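Local coordinates for protein farnesyl pyrophosphate synthetase (Staphylococcus aureus, PDB 5H9D) that probably makes heptaprenyl diphosphate by lengthening allylic prenyl diphosphates, a magnesium-dependent reaction of the FPP/GGPP synthase family, at residues T190-K193 with L194-I197; L172-I175 with S176-G180. All blocks are in the same frame, centred on the assembly; numbering follows the deposited sequence.

Interaction 1: T190-K193 with L194-I197; sequences TVRK and LKMI
Arg192 and Met196, one helical turn apart, leave the same flank of helix 188-215 together, and the sulfur of Met196 sits over the guanidinium of Arg192. SD lies above the centre of one face of that group, 3.7 Å from Arg192 CZ, so the sulfur meets the planar cation broadside. Arg192 gets there by bending at chi2 (-69°) and chi3 (-94°), which folds the guanidinium back alongside the methionine. Beneath them the backbone is in regular alpha-helical register: Leu194 N donates to Thr190 O, Lys195 N to Val191 O, Met196 N to Arg192 O and Ile197 N to Lys193 O, the last at 2.9 Å.

The close packing lies on the inner flank, where Leu194 and Ile197 are both buried. Each lies over the carbonyl one turn back, Leu194 over Thr190 O and Ile197 over Lys193 O, and continues inward, Leu194 onto Ala181 of helix 158-183 and Ile197 onto Leu294 and Ile295 of helix 276-296. Met196 also touches Leu294, so it bridges the inner and outer sides. Thr190 OG1 turns to Asp187 O, just before the helix begins.

The outer side is looser and more polar. Arg192 is exposed, and its NH1 has a long, weak ion pair with Glu189, which also draws the amine of Lys193 weakly. Here the chemistry is soft: a polarisable sulfur laid on a delocalised cation gives dispersion and shape fit with little directional preference, whereas the backbone hydrogen bonds fix the geometry of the helix.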
ATOM      1  N   THR A 190      13.068  23.314   7.377  1.00 80.10           N
ATOM      2  CA  THR A 190      12.230  22.622   8.343  1.00 78.17           C
ATOM      3  C   THR A 190      11.654  21.346   7.725  1.00 76.03           C
ATOM      4  O   THR A 190      11.589  20.314   8.381  1.00 75.06           O
ATOM      5  CB  THR A 190      11.100  23.557   8.850  1.00 78.25           C
ATOM      6  OG1 THR A 190      10.524  24.262   7.738  1.00 79.70           O
ATOM      7  CG2 THR A 190      11.662  24.567   9.850  1.00 76.83           C
ATOM      8  N   VAL A 191      11.259  21.422   6.457  1.00 74.70           N
ATOM      9  CA  VAL A 191      10.711  20.265   5.754  1.00 73.52           C
ATOM     10  C   VAL A 191      11.827  19.238   5.570  1.00 73.93           C
ATOM     11  O   VAL A 191      11.676  18.059   5.916  1.00 75.76           O
ATOM     12  CB  VAL A 191      10.139  20.645   4.350  1.00 71.62           C
ATOM     13  CG1 VAL A 191       9.684  19.393   3.615  1.00 68.29           C
ATOM     14  CG2 VAL A 191       8.963  21.597   4.504  1.00 70.11           C
ATOM     15  N   ARG A 192      12.950  19.686   5.024  1.00 72.57           N
ATOM     16  CA  ARG A 192      14.076  18.795   4.818  1.00 71.37           C
ATOM     17  C   ARG A 192      14.432  18.187   6.172  1.00 69.56           C
ATOM     18  O   ARG A 192      14.787  17.013   6.272  1.00 68.25           O
ATOM     19  CB  ARG A 192      15.265  19.566   4.244  1.00 73.09           C
ATOM     20  CG  ARG A 192      15.884  18.898   3.020  1.00 76.03           C
ATOM     21  CD  ARG A 192      16.586  17.599   3.376  1.00 77.90           C
ATOM     22  NE  ARG A 192      18.013  17.789   3.628  1.00 80.27           N
ATOM     23  CZ  ARG A 192      18.542  18.504   4.623  1.00 81.10           C
ATOM     24  NH1 ARG A 192      17.770  19.131   5.507  1.00 80.68           N
ATOM     25  NH2 ARG A 192      19.865  18.585   4.732  1.00 80.32           N
ATOM     26  N   LYS A 193      14.299  18.991   7.219  1.00 67.57           N
ATOM     27  CA  LYS A 193      14.595  18.530   8.565  1.00 66.36           C
ATOM     28  C   LYS A 193      13.620  17.419   8.984  1.00 64.16           C
ATOM     29  O   LYS A 193      14.020  16.370   9.478  1.00 60.99           O
ATOM     30  CB  LYS A 193      14.497  19.695   9.550  1.00 67.76           C
ATOM     31  CG  LYS A 193      15.419  19.556  10.724  1.00 69.63           C
ATOM     32  CD  LYS A 193      16.842  19.690  10.235  1.00 73.99           C
ATOM     33  CE  LYS A 193      17.179  21.163   9.849  1.00 76.01           C
ATOM     34  NZ  LYS A 193      17.116  22.114  11.029  1.00 74.11           N
ATOM     35  N   LEU A 194      12.332  17.656   8.780  1.00 63.31           N
ATOM     36  CA  LEU A 194      11.337  16.668   9.156  1.00 62.04           C
ATOM     37  C   LEU A 194      11.348  15.457   8.225  1.00 61.34           C
ATOM     38  O   LEU A 194      11.064  14.338   8.654  1.00 60.97           O
ATOM     39  CB  LEU A 194       9.971  17.337   9.249  1.00 61.30           C
ATOM     40  CG  LEU A 194       9.962  18.270  10.474  1.00 59.83           C
ATOM     41  CD1 LEU A 194       8.802  19.255  10.402  1.00 59.60           C
ATOM     42  CD2 LEU A 194       9.889  17.440  11.732  1.00 58.39           C
ATOM     43  N   LYS A 195      11.700  15.657   6.959  1.00 60.34           N
ATOM     44  CA  LYS A 195      11.801  14.510   6.073  1.00 59.85           C
ATOM     45  C   LYS A 195      12.862  13.567   6.684  1.00 58.19           C
ATOM     46  O   LYS A 195      12.615  12.374   6.850  1.00 58.28           O
ATOM     47  CB  LYS A 195      12.222  14.936   4.664  1.00 62.60           C
ATOM     48  CG  LYS A 195      12.284  13.768   3.645  1.00 64.12           C
ATOM     49  CD  LYS A 195      13.547  13.836   2.748  1.00 67.06           C
ATOM     50  CE  LYS A 195      13.498  14.934   1.676  1.00 70.19           C
ATOM     51  NZ  LYS A 195      12.864  14.498   0.369  1.00 71.64           N
ATOM     52  N   MET A 196      14.030  14.109   7.031  1.00 56.42           N
ATOM     53  CA  MET A 196      15.105  13.313   7.641  1.00 56.35           C
ATOM     54  C   MET A 196      14.775  12.741   9.036  1.00 56.25           C
ATOM     55  O   MET A 196      15.102  11.577   9.311  1.00 56.40           O
ATOM     56  CB  MET A 196      16.424  14.115   7.713  1.00 53.83           C
ATOM     57  CG  MET A 196      17.013  14.412   6.344  1.00 53.99           C
ATOM     58  SD  MET A 196      18.559  15.248   6.423  0.25 51.52           S
ATOM     59  CE  MET A 196      19.567  13.881   6.324  1.00 52.69           C
ATOM     60  N   ILE A 197      14.141  13.540   9.907  1.00 54.82           N
ATOM     61  CA  ILE A 197      13.768  13.068  11.245  1.00 53.52           C
ATOM     62  C   ILE A 197      12.869  11.832  11.104  1.00 53.27           C
ATOM     63  O   ILE A 197      13.108  10.780  11.724  1.00 51.58           O
ATOM     64  CB  ILE A 197      12.967  14.115  12.029  1.00 53.42           C
ATOM     65  CG1 ILE A 197      13.863  15.300  12.395  1.00 52.25           C
ATOM     66  CG2 ILE A 197      12.366  13.471  13.277  1.00 54.13           C
ATOM     67  CD1 ILE A 197      13.164  16.382  13.130  1.00 48.83           C
TER

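Interaction 2: L172-I175 with S176-G180; sequences LIQI and STEVG
Ser176, Thr177, Glu178 and Val179 each donate their backbone N-H to the carbonyl four residues back, from Leu172 to Ile175, and Gly180 N continues the pattern weakly to Ser176 O. Leu172 O takes two hydrogen bonds from the same serine. Ser176 OG, anti to its own carbonyl carbon (chi1 -51°), reaches it in the carbonyl plane, while Ser176 N lies above that plane, 3.2 Å from Leu172 O. Thr177 OG1 also turns back along the helix, lying 3.1 Å from Ile173 O and 3.0 Å from Gln174 O; its one proton probably goes to Leu194 O of helix 188-215. Ser176, its hydroxyl folded onto a main-chain carbonyl, belongs to helix 158-183, buried within the largely helical fold of the prenyl synthases, with helices 43-51, 62-85, 127-150 and 188-215 packed around it. On another flank Ile175 and Val179, one turn apart, project together, Ile175 CG2 3.6 Å from Val179 CG2; Ile175 continues onto Leu132 and Val179 onto Ile133, both of helix 127-150. Glu178 extends its chain beyond CG toward helix 188-215, where OE1 has a long, weak ion pair with Lys195 NZ.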
ATOM      1  N   LEU A 172       7.256   5.484   4.446  1.00 61.47           N
ATOM      2  CA  LEU A 172       5.943   6.061   4.710  1.00 59.98           C
ATOM      3  C   LEU A 172       5.943   6.901   5.988  1.00 58.78           C
ATOM      4  O   LEU A 172       5.004   7.647   6.246  1.00 59.52           O
ATOM      5  CB  LEU A 172       4.876   4.956   4.795  1.00 62.63           C
ATOM      6  CG  LEU A 172       3.451   5.330   4.347  1.00 64.35           C
ATOM      7  CD1 LEU A 172       3.439   5.685   2.848  1.00 64.11           C
ATOM      8  CD2 LEU A 172       2.527   4.165   4.603  1.00 64.65           C
ATOM      9  N   ILE A 173       6.985   6.766   6.803  1.00 57.61           N
ATOM     10  CA  ILE A 173       7.081   7.557   8.026  1.00 55.03           C
ATOM     11  C   ILE A 173       7.710   8.873   7.565  1.00 55.63           C
ATOM     12  O   ILE A 173       7.392   9.961   8.044  1.00 54.41           O
ATOM     13  CB  ILE A 173       7.974   6.875   9.044  1.00 53.34           C
ATOM     14  CG1 ILE A 173       7.481   5.444   9.295  1.00 55.66           C
ATOM     15  CG2 ILE A 173       7.948   7.636  10.323  1.00 47.71           C
ATOM     16  CD1 ILE A 173       6.162   5.351  10.063  1.00 53.98           C
ATOM     17  N   GLN A 174       8.593   8.739   6.589  1.00 55.96           N
ATOM     18  CA  GLN A 174       9.275   9.857   5.973  1.00 56.40           C
ATOM     19  C   GLN A 174       8.250  10.755   5.275  1.00 56.18           C
ATOM     20  O   GLN A 174       8.306  11.981   5.388  1.00 53.43           O
ATOM     21  CB  GLN A 174      10.237   9.306   4.959  1.00 58.81           C
ATOM     22  CG  GLN A 174      11.237  10.262   4.436  1.00 58.97           C
ATOM     23  CD  GLN A 174      12.094   9.577   3.445  1.00 57.09           C
ATOM     24  OE1 GLN A 174      12.557   8.464   3.679  1.00 56.21           O
ATOM     25  NE2 GLN A 174      12.308  10.220   2.321  1.00 58.94           N
ATOM     26  N   ILE A 175       7.330  10.132   4.535  1.00 56.98           N
ATOM     27  CA  ILE A 175       6.246  10.871   3.852  1.00 57.56           C
ATOM     28  C   ILE A 175       5.307  11.538   4.873  1.00 57.80           C
ATOM     29  O   ILE A 175       4.816  12.641   4.643  1.00 58.33           O
ATOM     30  CB  ILE A 175       5.425   9.930   2.974  1.00 55.38           C
ATOM     31  CG1 ILE A 175       6.274   9.522   1.789  1.00 56.08           C
ATOM     32  CG2 ILE A 175       4.114  10.563   2.560  1.00 52.20           C
ATOM     33  CD1 ILE A 175       5.722   8.318   1.092  1.00 60.17           C
ATOM     34  N   SER A 176       5.079  10.873   6.000  1.00 56.94           N
ATOM     35  CA  SER A 176       4.201  11.423   7.023  1.00 58.65           C
ATOM     36  C   SER A 176       4.791  12.687   7.631  1.00 60.06           C
ATOM     37  O   SER A 176       4.066  13.625   7.964  1.00 61.60           O
ATOM     38  CB  SER A 176       3.961  10.412   8.144  1.00 56.40           C
ATOM     39  OG  SER A 176       3.556   9.171   7.620  1.00 56.01           O
ATOM     40  N   THR A 177       6.101  12.716   7.811  1.00 59.74           N
ATOM     41  CA  THR A 177       6.697  13.904   8.397  1.00 59.32           C
ATOM     42  C   THR A 177       6.932  15.009   7.367  1.00 60.69           C
ATOM     43  O   THR A 177       6.772  16.186   7.696  1.00 60.59           O
ATOM     44  CB  THR A 177       8.008  13.580   9.096  1.00 56.59           C
ATOM     45  OG1 THR A 177       8.789  12.735   8.245  1.00 58.16           O
ATOM     46  CG2 THR A 177       7.749  12.905  10.422  1.00 54.16           C
ATOM     47  N   GLU A 178       7.274  14.629   6.132  1.00 61.60           N
ATOM     48  CA  GLU A 178       7.551  15.588   5.049  1.00 64.07           C
ATOM     49  C   GLU A 178       6.314  16.356   4.597  1.00 63.75           C
ATOM     50  O   GLU A 178       6.292  17.604   4.614  1.00 63.81           O
ATOM     51  CB  GLU A 178       8.130  14.869   3.839  1.00 67.54           C
ATOM     52  CG  GLU A 178       8.969  15.752   2.938  1.00 71.71           C
ATOM     53  CD  GLU A 178       9.510  15.004   1.725  1.00 76.86           C
ATOM     54  OE1 GLU A 178       9.900  13.807   1.856  1.00 77.76           O
ATOM     55  OE2 GLU A 178       9.556  15.623   0.634  1.00 80.39           O
ATOM     56  N   VAL A 179       5.310  15.591   4.177  1.00 61.09           N
ATOM     57  CA  VAL A 179       4.027  16.104   3.725  1.00 58.82           C
ATOM     58  C   VAL A 179       3.342  16.895   4.847  1.00 58.72           C
ATOM     59  O   VAL A 179       2.773  17.964   4.637  1.00 58.43           O
ATOM     60  CB  VAL A 179       3.112  14.924   3.316  1.00 58.98           C
ATOM     61  CG1 VAL A 179       1.739  15.435   2.921  1.00 57.49           C
ATOM     62  CG2 VAL A 179       3.756  14.127   2.179  1.00 56.79           C
ATOM     63  N   GLY A 180       3.411  16.373   6.052  1.00 59.45           N
ATOM     64  CA  GLY A 180       2.776  17.060   7.153  1.00 63.25           C
ATOM     65  C   GLY A 180       3.280  18.482   7.310  1.00 65.06           C
ATOM     66  O   GLY A 180       2.537  19.380   7.719  1.00 65.79           O
TER

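In the fold
Interactions 1 and 2 lie on consecutive helices, 188-215 and 158-183, their centres about 9 Å apart, and they meet directly. Thr177 OG1 of 172-180 is 2.8 Å from Leu194 O, probably a hydrogen bond, and the methyl CG1 of Val191 rests on Glu178 CG at 3.8 Å. Interaction 2 is the core contact, mostly buried and enclosed by other helices, and its polar side chains turn largely to backbone carbonyls or to the neighbouring helix. Interaction 1 is partly buried, about 18 Å from the chain centre: Leu194 and Ile197 are buried, Arg192 and Lys193 occupy the outer side with long, weak ion pairs, and Lys195 lies at the interface with interaction 2.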